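Local coordinates for protein probable 2-dehydro-3-deoxygalactonokinase DgoK1 (Sinorhizobium meliloti, PDB 3T69) that probably phosphorylates 2-dehydro-3-deoxy-D-galactonate at the expense of ATP, the second step in the conversion of galactonate to pyruvate and glyceraldehyde 3-phosphate, at residues Pro66-Gly71 with Arg303-Leu308; Asp123-Glu128 with Lys154-Ala159. All blocks are in the same frame, centred on the assembly; numbering follows the deposited sequence.

Contact 1 of 2, residues Pro66-Gly71 with Arg303-Leu308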
ATOM      1  N   PRO B  66     -23.043 -25.520 -24.049  1.00 52.38           N
ATOM      2  CA  PRO B  66     -23.381 -24.398 -23.177  1.00 51.29           C
ATOM      3  C   PRO B  66     -22.132 -23.981 -22.411  1.00 50.65           C
ATOM      4  O   PRO B  66     -21.132 -24.687 -22.477  1.00 51.07           O
ATOM      5  CB  PRO B  66     -24.429 -24.996 -22.220  1.00 51.34           C
ATOM      6  CG  PRO B  66     -24.179 -26.457 -22.236  1.00 51.33           C
ATOM      7  CD  PRO B  66     -23.405 -26.822 -23.449  1.00 51.40           C
ATOM      8  N   ILE B  67     -22.200 -22.860 -21.684  1.00 49.56           N
ATOM      9  CA  ILE B  67     -21.043 -22.256 -21.002  1.00 47.34           C
ATOM     10  C   ILE B  67     -21.440 -21.704 -19.644  1.00 46.86           C
ATOM     11  O   ILE B  67     -22.372 -20.910 -19.532  1.00 46.09           O
ATOM     12  CB  ILE B  67     -20.440 -21.108 -21.814  1.00 46.90           C
ATOM     13  CG1 ILE B  67     -20.374 -21.496 -23.293  1.00 48.31           C
ATOM     14  CG2 ILE B  67     -19.096 -20.721 -21.283  1.00 43.19           C
ATOM     15  CD1 ILE B  67     -19.205 -20.852 -24.042  1.00 51.28           C
ATOM     16  N   ILE B  68     -20.694 -22.121 -18.627  1.00 46.25           N
ATOM     17  CA  ILE B  68     -20.873 -21.661 -17.279  1.00 46.35           C
ATOM     18  C   ILE B  68     -19.586 -20.938 -16.863  1.00 46.34           C
ATOM     19  O   ILE B  68     -18.479 -21.464 -17.018  1.00 46.40           O
ATOM     20  CB  ILE B  68     -21.230 -22.824 -16.372  1.00 46.05           C
ATOM     21  CG1 ILE B  68     -21.606 -22.349 -14.969  1.00 46.86           C
ATOM     22  CG2 ILE B  68     -20.151 -23.853 -16.390  1.00 46.86           C
ATOM     23  CD1 ILE B  68     -22.820 -21.393 -14.960  1.00 46.39           C
ATOM     24  N   ILE B  69     -19.755 -19.705 -16.389  1.00 46.25           N
ATOM     25  CA  ILE B  69     -18.638 -18.816 -16.114  1.00 45.83           C
ATOM     26  C   ILE B  69     -18.766 -18.188 -14.753  1.00 46.50           C
ATOM     27  O   ILE B  69     -19.818 -17.664 -14.407  1.00 46.93           O
ATOM     28  CB  ILE B  69     -18.569 -17.662 -17.093  1.00 45.61           C
ATOM     29  CG1 ILE B  69     -18.750 -18.148 -18.542  1.00 44.09           C
ATOM     30  CG2 ILE B  69     -17.289 -16.934 -16.876  1.00 44.56           C
ATOM     31  CD1 ILE B  69     -18.679 -17.028 -19.601  1.00 41.69           C
ATOM     32  N   CYS B  70     -17.686 -18.237 -13.985  1.00 46.74           N
ATOM     33  CA  CYS B  70     -17.614 -17.570 -12.712  1.00 46.80           C
ATOM     34  C   CYS B  70     -16.554 -16.450 -12.798  1.00 46.43           C
ATOM     35  O   CYS B  70     -15.765 -16.421 -13.740  1.00 46.85           O
ATOM     36  CB  CYS B  70     -17.288 -18.599 -11.609  1.00 46.90           C
ATOM     37  SG  CYS B  70     -15.595 -19.238 -11.628  1.00 50.33           S
ATOM     38  N   GLY B  71     -16.541 -15.535 -11.821  1.00 45.66           N
ATOM     39  CA  GLY B  71     -15.492 -14.524 -11.716  1.00 44.30           C
ATOM     40  C   GLY B  71     -15.845 -13.128 -12.204  1.00 43.62           C
ATOM     41  O   GLY B  71     -17.002 -12.775 -12.395  1.00 43.57           O
ATOM     42  N   ARG B 303     -24.270 -29.185 -13.474  1.00 49.89           N
ATOM     43  CA  ARG B 303     -25.108 -30.377 -13.317  1.00 51.28           C
ATOM     44  C   ARG B 303     -26.510 -29.895 -12.957  1.00 51.95           C
ATOM     45  O   ARG B 303     -27.503 -30.574 -13.277  1.00 52.29           O
ATOM     46  CB  ARG B 303     -24.601 -31.363 -12.216  1.00 51.62           C
ATOM     47  CG  ARG B 303     -23.298 -32.222 -12.448  1.00 53.50           C
ATOM     48  CD  ARG B 303     -23.058 -33.248 -11.231  1.00 61.24           C
ATOM     49  NE  ARG B 303     -21.861 -34.128 -11.408  1.00 69.81           N
ATOM     50  CZ  ARG B 303     -21.542 -35.245 -10.696  1.00 71.15           C
ATOM     51  NH1 ARG B 303     -22.325 -35.708  -9.708  1.00 71.63           N
ATOM     52  NH2 ARG B 303     -20.415 -35.917 -10.973  1.00 66.98           N
ATOM     53  N   ALA B 304     -26.588 -28.746 -12.262  1.00 51.89           N
ATOM     54  CA  ALA B 304     -27.866 -28.269 -11.682  1.00 51.89           C
ATOM     55  C   ALA B 304     -28.790 -27.559 -12.673  1.00 52.40           C
ATOM     56  O   ALA B 304     -30.008 -27.584 -12.517  1.00 52.36           O
ATOM     57  CB  ALA B 304     -27.649 -27.417 -10.415  1.00 50.81           C
ATOM     58  N   ILE B 305     -28.242 -26.935 -13.701  1.00 53.08           N
ATOM     59  CA  ILE B 305     -29.152 -26.258 -14.583  1.00 54.20           C
ATOM     60  C   ILE B 305     -29.340 -27.015 -15.877  1.00 54.15           C
ATOM     61  O   ILE B 305     -30.352 -26.840 -16.564  1.00 53.57           O
ATOM     62  CB  ILE B 305     -28.848 -24.742 -14.740  1.00 54.39           C
ATOM     63  CG1 ILE B 305     -27.610 -24.476 -15.603  1.00 55.24           C
ATOM     64  CG2 ILE B 305     -28.717 -24.105 -13.346  1.00 55.61           C
ATOM     65  CD1 ILE B 305     -26.700 -23.380 -14.976  1.00 55.21           C
ATOM     66  N   TRP B 306     -28.375 -27.872 -16.186  1.00 54.27           N
ATOM     67  CA  TRP B 306     -28.488 -28.753 -17.356  1.00 54.99           C
ATOM     68  C   TRP B 306     -28.315 -30.185 -16.911  1.00 55.31           C
ATOM     69  O   TRP B 306     -27.373 -30.838 -17.336  1.00 54.62           O
ATOM     70  CB  TRP B 306     -27.466 -28.407 -18.428  1.00 54.14           C
ATOM     71  CG  TRP B 306     -27.466 -26.947 -18.808  1.00 58.45           C
ATOM     72  CD1 TRP B 306     -28.517 -26.216 -19.342  1.00 60.00           C
ATOM     73  CD2 TRP B 306     -26.371 -26.020 -18.677  1.00 59.13           C
ATOM     74  NE1 TRP B 306     -28.122 -24.908 -19.560  1.00 58.26           N
ATOM     75  CE2 TRP B 306     -26.818 -24.763 -19.164  1.00 59.44           C
ATOM     76  CE3 TRP B 306     -25.060 -26.133 -18.200  1.00 58.01           C
ATOM     77  CZ2 TRP B 306     -25.993 -23.626 -19.185  1.00 60.70           C
ATOM     78  CZ3 TRP B 306     -24.241 -24.999 -18.224  1.00 58.29           C
ATOM     79  CH2 TRP B 306     -24.711 -23.768 -18.718  1.00 59.99           C
ATOM     80  N   PRO B 307     -29.221 -30.679 -16.045  1.00 56.31           N
ATOM     81  CA  PRO B 307     -29.063 -32.047 -15.552  1.00 57.56           C
ATOM     82  C   PRO B 307     -29.143 -32.976 -16.742  1.00 58.51           C
ATOM     83  O   PRO B 307     -29.831 -32.681 -17.698  1.00 58.60           O
ATOM     84  CB  PRO B 307     -30.274 -32.255 -14.613  1.00 57.38           C
ATOM     85  CG  PRO B 307     -30.870 -30.840 -14.389  1.00 57.52           C
ATOM     86  CD  PRO B 307     -30.550 -30.136 -15.709  1.00 56.82           C
ATOM     87  N   LEU B 308     -28.393 -34.056 -16.718  1.00 60.12           N
ATOM     88  CA  LEU B 308     -28.367 -34.933 -17.868  1.00 62.25           C
ATOM     89  C   LEU B 308     -29.452 -36.030 -17.765  1.00 62.47           C
ATOM     90  O   LEU B 308     -29.944 -36.320 -16.674  1.00 61.90           O
ATOM     91  CB  LEU B 308     -26.934 -35.436 -18.157  1.00 62.36           C
ATOM     92  CG  LEU B 308     -25.906 -35.745 -17.046  1.00 64.45           C
ATOM     93  CD1 LEU B 308     -24.539 -35.842 -17.694  1.00 63.26           C
ATOM     94  CD2 LEU B 308     -25.868 -34.756 -15.791  1.00 66.24           C
TER

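Contact 2 of 2, residues Asp123-Glu128 with Lys154-Ala159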
ATOM      1  N   ASP B 123     -18.304  -5.920   2.256  1.00 38.95           N
ATOM      2  CA  ASP B 123     -17.359  -6.812   1.553  1.00 37.84           C
ATOM      3  C   ASP B 123     -17.902  -7.585   0.360  1.00 37.07           C
ATOM      4  O   ASP B 123     -19.105  -7.812   0.207  1.00 37.24           O
ATOM      5  CB  ASP B 123     -16.658  -7.772   2.503  1.00 37.50           C
ATOM      6  CG  ASP B 123     -15.191  -7.935   2.167  1.00 37.93           C
ATOM      7  OD1 ASP B 123     -14.789  -7.867   0.995  1.00 35.57           O
ATOM      8  OD2 ASP B 123     -14.409  -8.106   3.109  1.00 44.60           O
ATOM      9  N   VAL B 124     -17.000  -7.978  -0.506  1.00 35.95           N
ATOM     10  CA  VAL B 124     -17.423  -8.389  -1.828  1.00 35.61           C
ATOM     11  C   VAL B 124     -16.546  -9.494  -2.396  1.00 35.74           C
ATOM     12  O   VAL B 124     -15.358  -9.566  -2.095  1.00 36.10           O
ATOM     13  CB  VAL B 124     -17.495  -7.124  -2.696  1.00 35.46           C
ATOM     14  CG1 VAL B 124     -16.471  -7.119  -3.867  1.00 33.79           C
ATOM     15  CG2 VAL B 124     -18.925  -6.832  -3.036  1.00 31.59           C
ATOM     16  N   MET B 125     -17.136 -10.409  -3.138  1.00 36.02           N
ATOM     17  CA  MET B 125     -16.351 -11.545  -3.673  1.00 36.46           C
ATOM     18  C   MET B 125     -17.020 -11.971  -4.934  1.00 36.92           C
ATOM     19  O   MET B 125     -18.229 -12.093  -4.975  1.00 37.18           O
ATOM     20  CB  MET B 125     -16.161 -12.693  -2.655  1.00 36.25           C
ATOM     21  CG  MET B 125     -17.048 -13.952  -2.772  1.00 37.65           C
ATOM     22  SD  MET B 125     -16.630 -15.427  -1.751  1.00 29.56           S
ATOM     23  CE  MET B 125     -16.390 -14.672  -0.178  1.00 34.40           C
ATOM     24  N   ARG B 126     -16.238 -12.061  -5.992  1.00 37.57           N
ATOM     25  CA  ARG B 126     -16.733 -12.501  -7.267  1.00 38.44           C
ATOM     26  C   ARG B 126     -15.803 -13.636  -7.826  1.00 39.50           C
ATOM     27  O   ARG B 126     -14.768 -13.354  -8.449  1.00 40.07           O
ATOM     28  CB  ARG B 126     -16.816 -11.265  -8.167  1.00 38.50           C
ATOM     29  CG  ARG B 126     -17.968 -11.221  -9.093  1.00 38.98           C
ATOM     30  CD  ARG B 126     -18.042  -9.990  -9.971  1.00 36.64           C
ATOM     31  NE  ARG B 126     -18.996  -8.991  -9.483  1.00 39.54           N
ATOM     32  CZ  ARG B 126     -20.328  -9.150  -9.385  1.00 39.71           C
ATOM     33  NH1 ARG B 126     -20.917 -10.278  -9.756  1.00 35.21           N
ATOM     34  NH2 ARG B 126     -21.083  -8.148  -8.924  1.00 39.42           N
ATOM     35  N   GLY B 127     -16.119 -14.913  -7.548  1.00 40.35           N
ATOM     36  CA  GLY B 127     -15.332 -16.067  -8.080  1.00 41.58           C
ATOM     37  C   GLY B 127     -14.879 -17.125  -7.068  1.00 43.39           C
ATOM     38  O   GLY B 127     -14.849 -18.350  -7.338  1.00 44.97           O
ATOM     39  N   GLU B 128     -14.481 -16.650  -5.900  1.00 44.04           N
ATOM     40  CA  GLU B 128     -14.134 -17.467  -4.752  1.00 43.42           C
ATOM     41  C   GLU B 128     -15.376 -18.147  -4.216  1.00 43.47           C
ATOM     42  O   GLU B 128     -15.277 -19.126  -3.445  1.00 43.87           O
ATOM     43  CB  GLU B 128     -13.510 -16.571  -3.648  1.00 44.26           C
ATOM     44  CG  GLU B 128     -12.111 -15.931  -3.949  1.00 44.31           C
ATOM     45  CD  GLU B 128     -12.169 -14.629  -4.707  1.00 47.93           C
ATOM     46  OE1 GLU B 128     -13.284 -14.093  -4.892  1.00 51.58           O
ATOM     47  OE2 GLU B 128     -11.106 -14.117  -5.138  1.00 47.15           O
ATOM     48  N   LYS B 154      -9.142 -13.793   0.362  1.00 44.19           N
ATOM     49  CA  LYS B 154     -10.373 -13.895   1.114  1.00 43.38           C
ATOM     50  C   LYS B 154     -10.261 -14.772   2.378  1.00 43.63           C
ATOM     51  O   LYS B 154      -9.625 -15.835   2.343  1.00 44.76           O
ATOM     52  CB  LYS B 154     -11.485 -14.343   0.166  1.00 42.75           C
ATOM     53  CG  LYS B 154     -12.333 -13.183  -0.346  1.00 40.03           C
ATOM     54  CD  LYS B 154     -11.869 -12.482  -1.591  1.00 34.57           C
ATOM     55  CE  LYS B 154     -12.377 -11.088  -1.446  1.00 35.35           C
ATOM     56  NZ  LYS B 154     -12.504 -10.256  -2.653  1.00 40.29           N
ATOM     57  N   TRP B 155     -10.837 -14.333   3.489  1.00 43.35           N
ATOM     58  CA  TRP B 155     -10.923 -15.181   4.697  1.00 44.51           C
ATOM     59  C   TRP B 155     -12.390 -15.440   5.041  1.00 45.15           C
ATOM     60  O   TRP B 155     -13.123 -14.514   5.354  1.00 44.86           O
ATOM     61  CB  TRP B 155     -10.177 -14.561   5.885  1.00 44.26           C
ATOM     62  CG  TRP B 155      -8.632 -14.744   5.770  1.00 45.64           C
ATOM     63  CD1 TRP B 155      -7.804 -14.206   4.818  1.00 44.91           C
ATOM     64  CD2 TRP B 155      -7.790 -15.506   6.635  1.00 43.72           C
ATOM     65  NE1 TRP B 155      -6.510 -14.587   5.030  1.00 43.87           N
ATOM     66  CE2 TRP B 155      -6.470 -15.385   6.143  1.00 45.39           C
ATOM     67  CE3 TRP B 155      -8.026 -16.299   7.759  1.00 43.43           C
ATOM     68  CZ2 TRP B 155      -5.382 -16.033   6.747  1.00 45.94           C
ATOM     69  CZ3 TRP B 155      -6.962 -16.940   8.365  1.00 45.30           C
ATOM     70  CH2 TRP B 155      -5.642 -16.794   7.864  1.00 46.07           C
ATOM     71  N   VAL B 156     -12.816 -16.704   4.963  1.00 46.20           N
ATOM     72  CA  VAL B 156     -14.255 -17.047   4.963  1.00 46.92           C
ATOM     73  C   VAL B 156     -14.706 -17.965   6.135  1.00 48.01           C
ATOM     74  O   VAL B 156     -14.104 -19.010   6.371  1.00 48.75           O
ATOM     75  CB  VAL B 156     -14.611 -17.688   3.614  1.00 46.18           C
ATOM     76  CG1 VAL B 156     -16.115 -17.859   3.449  1.00 45.50           C
ATOM     77  CG2 VAL B 156     -14.031 -16.880   2.489  1.00 44.99           C
ATOM     78  N   ARG B 157     -15.724 -17.563   6.875  1.00 49.31           N
ATOM     79  CA  ARG B 157     -16.284 -18.437   7.875  1.00 52.32           C
ATOM     80  C   ARG B 157     -17.365 -19.287   7.179  1.00 53.29           C
ATOM     81  O   ARG B 157     -18.461 -18.783   6.846  1.00 53.27           O
ATOM     82  CB  ARG B 157     -16.866 -17.680   9.107  1.00 53.13           C
ATOM     83  CG  ARG B 157     -16.296 -16.240   9.403  1.00 58.40           C
ATOM     84  CD  ARG B 157     -16.678 -15.581  10.791  1.00 64.00           C
ATOM     85  NE  ARG B 157     -17.972 -15.986  11.396  1.00 69.87           N
ATOM     86  CZ  ARG B 157     -19.103 -15.259  11.418  1.00 71.41           C
ATOM     87  NH1 ARG B 157     -19.161 -14.057  10.832  1.00 70.62           N
ATOM     88  NH2 ARG B 157     -20.198 -15.754  12.014  1.00 70.62           N
ATOM     89  N   LEU B 158     -17.049 -20.575   6.991  1.00 54.21           N
ATOM     90  CA  LEU B 158     -17.917 -21.568   6.324  1.00 54.69           C
ATOM     91  C   LEU B 158     -18.580 -22.544   7.318  1.00 55.79           C
ATOM     92  O   LEU B 158     -17.919 -23.051   8.214  1.00 56.62           O
ATOM     93  CB  LEU B 158     -17.087 -22.337   5.306  1.00 53.60           C
ATOM     94  CG  LEU B 158     -17.785 -23.350   4.414  1.00 53.78           C
ATOM     95  CD1 LEU B 158     -19.090 -22.770   3.787  1.00 54.34           C
ATOM     96  CD2 LEU B 158     -16.820 -23.825   3.344  1.00 49.95           C
ATOM     97  N   ALA B 159     -19.875 -22.756   7.221  1.00 56.96           N
ATOM     98  CA  ALA B 159     -20.514 -23.754   8.056  1.00 58.19           C
ATOM     99  C   ALA B 159     -21.655 -24.441   7.362  1.00 59.11           C
ATOM    100  O   ALA B 159     -22.651 -23.819   7.118  1.00 58.86           O
ATOM    101  CB  ALA B 159     -21.010 -23.125   9.304  1.00 57.98           C
TER

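Contact 1 of 2, residues Pro66-Gly71 with Arg303-Leu308
Trp306 carries CG anti to its own carbonyl carbon and beside the backbone N (chi1 -52°), which lays the indole across Pro66 at the start of strand 67-71; the strand backbone sets Ile68 CB at the edge of that indole, while chi1 of -173° swings Ile68 CG1 and CD1 to the side where Ile305 CD1 is met. One face of the ring takes Pro66 from the other segment: Pro66 CB sits 3.7 Å from the centroid of the Trp306 six-membered ring and 13° off its normal, a CH-pi contact made over the face, while Pro66 CG reaches to 4.1 Å from Trp306 CE3. The opposite face takes the preceding residue, Ile305 CG1 lying 3.6 Å above the plane of the Trp306 ring and over its centre. Ile67 O and Ile68 CB come at the edge, near the ring plane, Ile67 O 3.8 Å from Trp306 CH2 and Ile68 CB 4.2 Å from Trp306 CZ3. A looser apolar touch between Ile68 CD1 and Ile305 CD1, at 4.4 Å, extends the patch toward the helix. No hydrogen bond joins the two segments; instead, Trp306 NE1 bonds to Asp107 OD2, fixing the ring's rotation from its polar edge, and Arg109 of strand 108-116 also packs against the ring. With an alanine here in place of Trp306, Pro66 and Ile68 would probably lose their apolar cover and the Asp107 carboxylate its indole partner. Trp306 is the first residue to leave helical geometry after helix 290-305, and the arrangement is that of a C-terminal helix returning to dock its end on the N-terminal sheet, a topology consistent with the two-domain, actin-like fold of ASKHA kinases.

Contact 2 of 2, residues Asp123-Glu128 with Lys154-Ala159
Asp123-Glu128, leading into helix 128-139, meets Lys154-Ala159 of the second sheet at what is, as in ASKHA kinases, probably the passage between the two domains. The short strand 123-125 crosses strand 154-159 at a steep 100°, with axes 9.6 Å apart; the two strands do not pair, and a lysine side chain reaches a backbone carbonyl instead. The bend of Lys154 at chi2 (88°) carries its outer chain across to strand 123-125, where the ammonium NZ donates a 3.0 Å hydrogen bond to Val124 O, meeting it in the carbonyl plane at a C=O...donor angle of 153°. Glu128 crosses the lysine at about a right angle, Glu128 CD resting 3.8 Å from the methylene Lys154 CD. The carboxylate oxygen Glu128 OE1 stays 4.5 Å from Lys154 NZ, beyond a salt bridge, though it may still attract it weakly. Asp123 is held close by in another way: through its anti lone pair Asp123 OD1 accepts a 2.7 Å bond from Val124 N, and the same oxygen is hydrogen-bonded to Thr168 OG1. Beyond the lysine, the Met125 chain, bent at chi3, crosses Val156 obliquely and ends with Met125 CE 4.2 Å from Val156 CG2. Phe220 and Leu227 of the second subunit pack on Asp123 and Val124 respectively. Phe166 of strand 162-169 packs on both Asp123 and Met125, and Leu132 of helix 128-139 lies against Val156. Strand 123-125 pairs antiparallel with strand 108-116 of the first sheet, and strand 153-159 lies between strands 143-148 and 162-169 of the second.

How the contacts relate
Taken together, the contacts illustrate how a two-domain kinase combines a distant with a local connection: the segments of contact 1 are 232 residues apart at their closest ends, those of contact 2 only 26. Contact 2 is nested inside the long loop that contact 1 closes, and their centres lie about 21 Å apart. Both reach the same first-domain sheet: contact 1 where the C-terminal helix returns to the beginning of strand 67-71, about 20 Å from the centre of the chain, contact 2 about 9 Å from it. They meet directly by packing, Gly71 O lying 3.8 Å from Arg126 CG. By analogy with other ASKHA kinases, ATP probably binds between the domains, which would place contact 2 nearer the catalytic region.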